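Local coordinates for protein purine nucleoside phosphorylase (Bacillus licheniformis, PDB 6DZD) that probably phosphorolyses purine nucleosides such as adenosine and inosine to the free base and ribose 1-phosphate, and may also deaminate adenosine, at residues D210-T215 with L225-R230; A148-K153 with L157-S162. All coordinates share one frame; numbering follows the deposited sequence.

Overall arrangement
Helix 225-236 connects the two interactions, whose centres lie about 13 Å apart. In interaction 1 one side of it meets Ala212, in the 3-10 turn just before strand 213-215. On another side, Asn229 and Leu225 reach interaction 2. Asn229 OD1 lies 3.6 Å from Ala160 CB and 3.7 Å from Ala150 CB, and Leu225 CD2 lies 4.0 Å from Trp152 CA. A potassium ion sits on the 210-215 side of interaction 1. The zinc held by Cys189, Cys190, Cys249 and Cys252 is about 14 Å from the side chain of Glu227. Interaction 2 contains His149, whose position beside Cys132 and Asp114 is consistent with a Cys-His-Asp triad.

Interaction 1. Residues D210-T215 with L225-R230; sequences DKAFLT and LKEVNR. With K (potassium ion), chain D.
Ala212 of the 3-10 turn presses its methyl group against helix 225-236, between Glu227 and Val228. Its CB lies 3.4 Å from Val228 CG2 and 4.1 Å from Glu227 CB. Val228 offers this branch because CG1 is anti to the backbone N (chi1 -176°), which leaves CG2 on the side of Ala212. Glu227 can be followed outward. CB is the first atom to meet Ala212, and CG is still near the same methyl, at 4.2 Å from Ala212 CB. The chain then bends at chi2 (62°) and carries the carboxylate to Arg230, one helical turn on. There OE2 forms a salt bridge with Arg230 NH1 at 3.2 Å. NH1 comes from above the carboxylate plane, while the carboxylate carbon CD lies at the guanidinium edge, in its plane. Arg230 NE adds weak bonds to OE1 and OE2. An alanine here would keep the CB contact but would probably leave Arg230 without its carboxylate mate, with a weak bond to Asn240 as a remaining hold. Leu225 O, one turn before Asn229, takes two bonds from it, from N and ND2, on opposite faces of its plane. Asp210 O and Phe213 O bind the potassium ion at 2.8 and 2.6 Å. Ala212, whose backbone bonds to Glu224, sets the end of the small antiparallel sheet of strands 213-215 and 220-223 against the start of helix 225-236. No hydrogen bond joins the two segments. The contact is therefore small and apolar, with the Glu227-Arg230 pair kept within the helix.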
loop_
_atom_site.group_PDB
_atom_site.type_symbol
_atom_site.label_atom_id
_atom_site.label_comp_id
_atom_site.label_asym_id
_atom_site.label_seq_id
_atom_site.Cartn_x
_atom_site.Cartn_y
_atom_site.Cartn_z
ATOM N N ASP A 210 14.900 -14.985 -8.638
ATOM C CA ASP A 210 16.075 -14.879 -7.776
ATOM C C ASP A 210 16.798 -13.555 -7.932
ATOM O O ASP A 210 17.730 -13.294 -7.170
ATOM C CB ASP A 210 17.055 -16.036 -8.018
ATOM C CG ASP A 210 17.400 -16.222 -9.482
ATOM O OD1 ASP A 210 16.952 -15.399 -10.316
ATOM O OD2 ASP A 210 18.124 -17.193 -9.805
ATOM N N LYS A 211 16.398 -12.714 -8.883
ATOM C CA LYS A 211 17.023 -11.403 -8.957
ATOM C C LYS A 211 16.727 -10.565 -7.714
ATOM O O LYS A 211 17.488 -9.641 -7.412
ATOM C CB LYS A 211 16.556 -10.656 -10.217
ATOM C CG LYS A 211 17.118 -11.201 -11.501
ATOM C CD LYS A 211 16.835 -10.265 -12.665
ATOM N N ALA A 212 15.683 -10.897 -6.951
ATOM C CA ALA A 212 15.263 -10.060 -5.831
ATOM C C ALA A 212 15.684 -10.586 -4.467
ATOM O O ALA A 212 15.295 -9.998 -3.449
ATOM C CB ALA A 212 13.747 -9.863 -5.849
ATOM N N PHE A 213 16.383 -11.714 -4.403
ATOM C CA PHE A 213 16.828 -12.226 -3.121
ATOM C C PHE A 213 18.218 -12.822 -3.256
ATOM O O PHE A 213 18.623 -13.258 -4.337
ATOM C CB PHE A 213 15.845 -13.258 -2.535
ATOM C CG PHE A 213 15.517 -14.404 -3.451
ATOM C CD1 PHE A 213 16.395 -15.467 -3.600
ATOM C CD2 PHE A 213 14.301 -14.444 -4.130
ATOM C CE1 PHE A 213 16.086 -16.538 -4.433
ATOM C CE2 PHE A 213 13.986 -15.508 -4.951
ATOM C CZ PHE A 213 14.882 -16.556 -5.104
ATOM N N LEU A 214 18.957 -12.823 -2.145
ATOM C CA LEU A 214 20.248 -13.491 -2.074
ATOM C C LEU A 214 20.287 -14.317 -0.799
ATOM O O LEU A 214 19.385 -14.242 0.047
ATOM C CB LEU A 214 21.427 -12.504 -2.111
ATOM C CG LEU A 214 21.592 -11.491 -0.964
ATOM C CD1 LEU A 214 22.398 -12.045 0.241
ATOM C CD2 LEU A 214 22.253 -10.228 -1.524
ATOM N N THR A 215 21.352 -15.107 -0.682
ATOM C CA THR A 215 21.602 -15.999 0.445
ATOM C C THR A 215 22.713 -15.408 1.307
ATOM O O THR A 215 23.844 -15.243 0.837
ATOM C CB THR A 215 22.004 -17.402 -0.036
ATOM O OG1 THR A 215 20.922 -18.011 -0.759
ATOM C CG2 THR A 215 22.396 -18.290 1.143
ATOM N N LEU A 225 11.133 -6.848 -1.417
ATOM C CA LEU A 225 9.740 -7.108 -1.778
ATOM C C LEU A 225 9.213 -6.135 -2.829
ATOM O O LEU A 225 8.288 -6.477 -3.576
ATOM C CB LEU A 225 8.870 -7.047 -0.527
ATOM C CG LEU A 225 9.017 -8.250 0.387
ATOM C CD1 LEU A 225 8.244 -8.011 1.651
ATOM C CD2 LEU A 225 8.570 -9.529 -0.352
ATOM N N LYS A 226 9.772 -4.919 -2.891
ATOM C CA LYS A 226 9.371 -3.968 -3.924
ATOM C C LYS A 226 9.745 -4.476 -5.312
ATOM O O LYS A 226 9.031 -4.228 -6.288
ATOM C CB LYS A 226 10.042 -2.614 -3.683
ATOM C CG LYS A 226 9.690 -1.879 -2.400
ATOM C CD LYS A 226 10.467 -0.568 -2.350
ATOM C CE LYS A 226 10.485 0.025 -0.972
ATOM N NZ LYS A 226 11.517 1.096 -0.852
ATOM N N GLU A 227 10.877 -5.167 -5.418
ATOM C CA GLU A 227 11.371 -5.564 -6.730
ATOM C C GLU A 227 10.571 -6.727 -7.293
ATOM O O GLU A 227 10.324 -6.788 -8.501
ATOM C CB GLU A 227 12.861 -5.903 -6.644
ATOM C CG GLU A 227 13.510 -6.276 -7.965
ATOM C CD GLU A 227 13.483 -5.156 -9.010
ATOM O OE1 GLU A 227 13.128 -3.988 -8.680
ATOM O OE2 GLU A 227 13.832 -5.467 -10.175
ATOM N N VAL A 228 10.179 -7.669 -6.439
ATOM C CA VAL A 228 9.327 -8.749 -6.904
ATOM C C VAL A 228 8.011 -8.186 -7.399
ATOM O O VAL A 228 7.469 -8.636 -8.414
ATOM C CB VAL A 228 9.103 -9.781 -5.790
ATOM C CG1 VAL A 228 8.302 -10.949 -6.326
ATOM C CG2 VAL A 228 10.425 -10.230 -5.208
ATOM N N ASN A 229 7.466 -7.207 -6.683
ATOM C CA ASN A 229 6.231 -6.594 -7.145
ATOM C C ASN A 229 6.450 -5.817 -8.440
ATOM O O ASN A 229 5.644 -5.922 -9.373
ATOM C CB ASN A 229 5.642 -5.718 -6.049
ATOM C CG ASN A 229 4.931 -6.532 -4.999
ATOM O OD1 ASN A 229 3.782 -6.931 -5.180
ATOM N ND2 ASN A 229 5.615 -6.808 -3.903
ATOM N N ARG A 230 7.541 -5.057 -8.539
ATOM C CA ARG A 230 7.820 -4.400 -9.809
ATOM C C ARG A 230 7.928 -5.421 -10.931
ATOM O O ARG A 230 7.410 -5.204 -12.032
ATOM C CB ARG A 230 9.087 -3.565 -9.720
ATOM C CG ARG A 230 9.305 -2.714 -10.943
ATOM C CD ARG A 230 10.791 -2.382 -11.123
ATOM N NE ARG A 230 11.576 -3.555 -11.491
ATOM C CZ ARG A 230 11.610 -4.052 -12.725
ATOM N NH1 ARG A 230 12.338 -5.124 -13.002
ATOM N NH2 ARG A 230 10.903 -3.471 -13.687
HETATM K K K D . 20.072 -14.356 -6.193
#

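Interaction 2. Residues A148-K153 with L157-S162; sequences AHAGWK and LGIAAS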
loop_
_atom_site.group_PDB
_atom_site.type_symbol
_atom_site.label_atom_id
_atom_site.label_comp_id
_atom_site.label_asym_id
_atom_site.label_seq_id
_atom_site.Cartn_x
_atom_site.Cartn_y
_atom_site.Cartn_z
ATOM N N ALA A 148 -3.170 -1.705 -3.607
ATOM C CA ALA A 148 -3.020 -3.055 -3.107
ATOM C C ALA A 148 -1.952 -3.114 -2.013
ATOM O O ALA A 148 -0.914 -2.439 -2.080
ATOM C CB ALA A 148 -2.686 -4.005 -4.248
ATOM N N HIS A 149 -2.197 -3.996 -1.043
ATOM C CA HIS A 149 -1.330 -4.221 0.108
ATOM C C HIS A 149 -0.630 -5.571 -0.041
ATOM O O HIS A 149 -1.286 -6.624 0.011
ATOM C CB HIS A 149 -2.168 -4.172 1.386
ATOM C CG HIS A 149 -1.551 -4.873 2.559
ATOM N ND1 HIS A 149 -1.928 -6.143 2.945
ATOM C CD2 HIS A 149 -0.620 -4.466 3.457
ATOM C CE1 HIS A 149 -1.239 -6.496 4.018
ATOM N NE2 HIS A 149 -0.443 -5.496 4.354
ATOM N N ALA A 150 0.702 -5.543 -0.190
ATOM C CA ALA A 150 1.470 -6.761 -0.482
ATOM C C ALA A 150 2.608 -6.930 0.513
ATOM O O ALA A 150 3.665 -6.318 0.348
ATOM C CB ALA A 150 2.034 -6.741 -1.899
ATOM N N GLY A 151 2.397 -7.775 1.531
ATOM C CA GLY A 151 3.487 -8.310 2.322
ATOM C C GLY A 151 4.186 -9.407 1.545
ATOM O O GLY A 151 4.042 -9.525 0.327
ATOM N N TRP A 152 4.936 -10.243 2.255
ATOM C CA TRP A 152 5.560 -11.351 1.545
ATOM C C TRP A 152 4.514 -12.351 1.060
ATOM O O TRP A 152 4.674 -12.945 -0.023
ATOM C CB TRP A 152 6.613 -12.034 2.418
ATOM C CG TRP A 152 6.080 -12.929 3.500
ATOM C CD1 TRP A 152 5.983 -12.635 4.829
ATOM C CD2 TRP A 152 5.603 -14.277 3.355
ATOM N NE1 TRP A 152 5.475 -13.708 5.522
ATOM C CE2 TRP A 152 5.234 -14.731 4.642
ATOM C CE3 TRP A 152 5.448 -15.142 2.265
ATOM C CZ2 TRP A 152 4.712 -16.014 4.866
ATOM C CZ3 TRP A 152 4.932 -16.414 2.492
ATOM C CH2 TRP A 152 4.573 -16.835 3.786
ATOM N N LYS A 153 3.430 -12.529 1.833
ATOM C CA LYS A 153 2.355 -13.430 1.423
ATOM C C LYS A 153 1.644 -12.904 0.181
ATOM O O LYS A 153 1.555 -13.593 -0.847
ATOM C CB LYS A 153 1.343 -13.605 2.551
ATOM C CG LYS A 153 1.770 -14.577 3.590
ATOM C CD LYS A 153 0.986 -14.405 4.890
ATOM C CE LYS A 153 1.365 -15.514 5.901
ATOM N NZ LYS A 153 0.420 -15.635 7.073
ATOM N N LEU A 157 1.508 -14.376 -3.565
ATOM C CA LEU A 157 0.238 -14.635 -4.229
ATOM C C LEU A 157 0.096 -13.869 -5.531
ATOM O O LEU A 157 -0.755 -14.232 -6.353
ATOM C CB LEU A 157 -0.933 -14.275 -3.318
ATOM C CG LEU A 157 -1.226 -15.287 -2.206
ATOM C CD1 LEU A 157 -2.143 -14.682 -1.129
ATOM C CD2 LEU A 157 -1.801 -16.583 -2.754
ATOM N N GLY A 158 0.912 -12.838 -5.740
ATOM C CA GLY A 158 0.806 -12.018 -6.931
ATOM C C GLY A 158 -0.403 -11.107 -6.911
ATOM O O GLY A 158 -1.019 -10.877 -7.962
ATOM N N ILE A 159 -0.746 -10.554 -5.743
ATOM C CA ILE A 159 -1.892 -9.655 -5.678
ATOM C C ILE A 159 -1.705 -8.453 -6.605
ATOM O O ILE A 159 -2.690 -7.912 -7.126
ATOM C CB ILE A 159 -2.133 -9.205 -4.227
ATOM C CG1 ILE A 159 -3.465 -8.458 -4.112
ATOM C CG2 ILE A 159 -1.008 -8.330 -3.765
ATOM C CD1 ILE A 159 -3.745 -7.890 -2.713
ATOM N N ALA A 160 -0.455 -8.023 -6.842
ATOM C CA ALA A 160 -0.227 -6.896 -7.743
ATOM C C ALA A 160 -0.550 -7.261 -9.190
ATOM O O ALA A 160 -1.111 -6.444 -9.932
ATOM C CB ALA A 160 1.211 -6.393 -7.613
ATOM N N ALA A 161 -0.227 -8.486 -9.613
ATOM C CA ALA A 161 -0.542 -8.870 -10.979
ATOM C C ALA A 161 -2.035 -9.093 -11.162
ATOM O O ALA A 161 -2.556 -8.898 -12.268
ATOM C CB ALA A 161 0.238 -10.121 -11.375
ATOM N N SER A 162 -2.741 -9.493 -10.097
ATOM C CA SER A 162 -4.185 -9.667 -10.197
ATOM C C SER A 162 -4.890 -8.339 -10.418
ATOM O O SER A 162 -5.897 -8.274 -11.126
ATOM C CB SER A 162 -4.724 -10.333 -8.935
ATOM O OG SER A 162 -4.388 -11.703 -8.894
#
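His149 touches Ile159 through its backbone oxygen, while its imidazole points to the other side of the strand. There the ring meets His87 edge-to-face and Phe129 with the planes at about 60°. At the ring, ND1 is hydrogen-bonded to Asp114 OD2, which helps fix its rotation. The other flat group is the indole of Trp152. Lys153 CG lies over one of its faces, 3.4 Å above the plane and offset toward the rim. Trp152 also packs on Tyr191 and on helix 195-201.

Ile159 makes the apolar side-chain contacts across the segments. CG1 is anti to the backbone N (chi1 -170°), and the extended chain brings CD1 over the strand. CD1 lies 3.9 Å from His149 O and 4.3 Å from Ala148 CB. The other branch, CG2, meets Ala150 CB at 3.9 Å. One isoleucine thus covers the two alanines that point to this side of the strand, with the carbonyl of His149 between them. A second link is made by the backbone. Leu157 N donates to Lys153 O at 2.8 Å, a helical bond of 152-157. The Leu157 side chain lies beside the same oxygen, its CG 3.5 Å from Lys153 O. Ala160 CB turns to helix 225-236, where Leu233 is among its neighbours.

Gly151 is the N-cap of helix 152-157. Gly158 has positive phi (73°) and closes that helix with a Schellman motif. It is also the N-cap of helix 159-169. The result is a strand followed by two helices joined through Gly158, the second packed back on the strand face through Ile159. On the opposite face His149, beside Asp114 and Cys132, has a geometry consistent with a Cys-His-Asp triad.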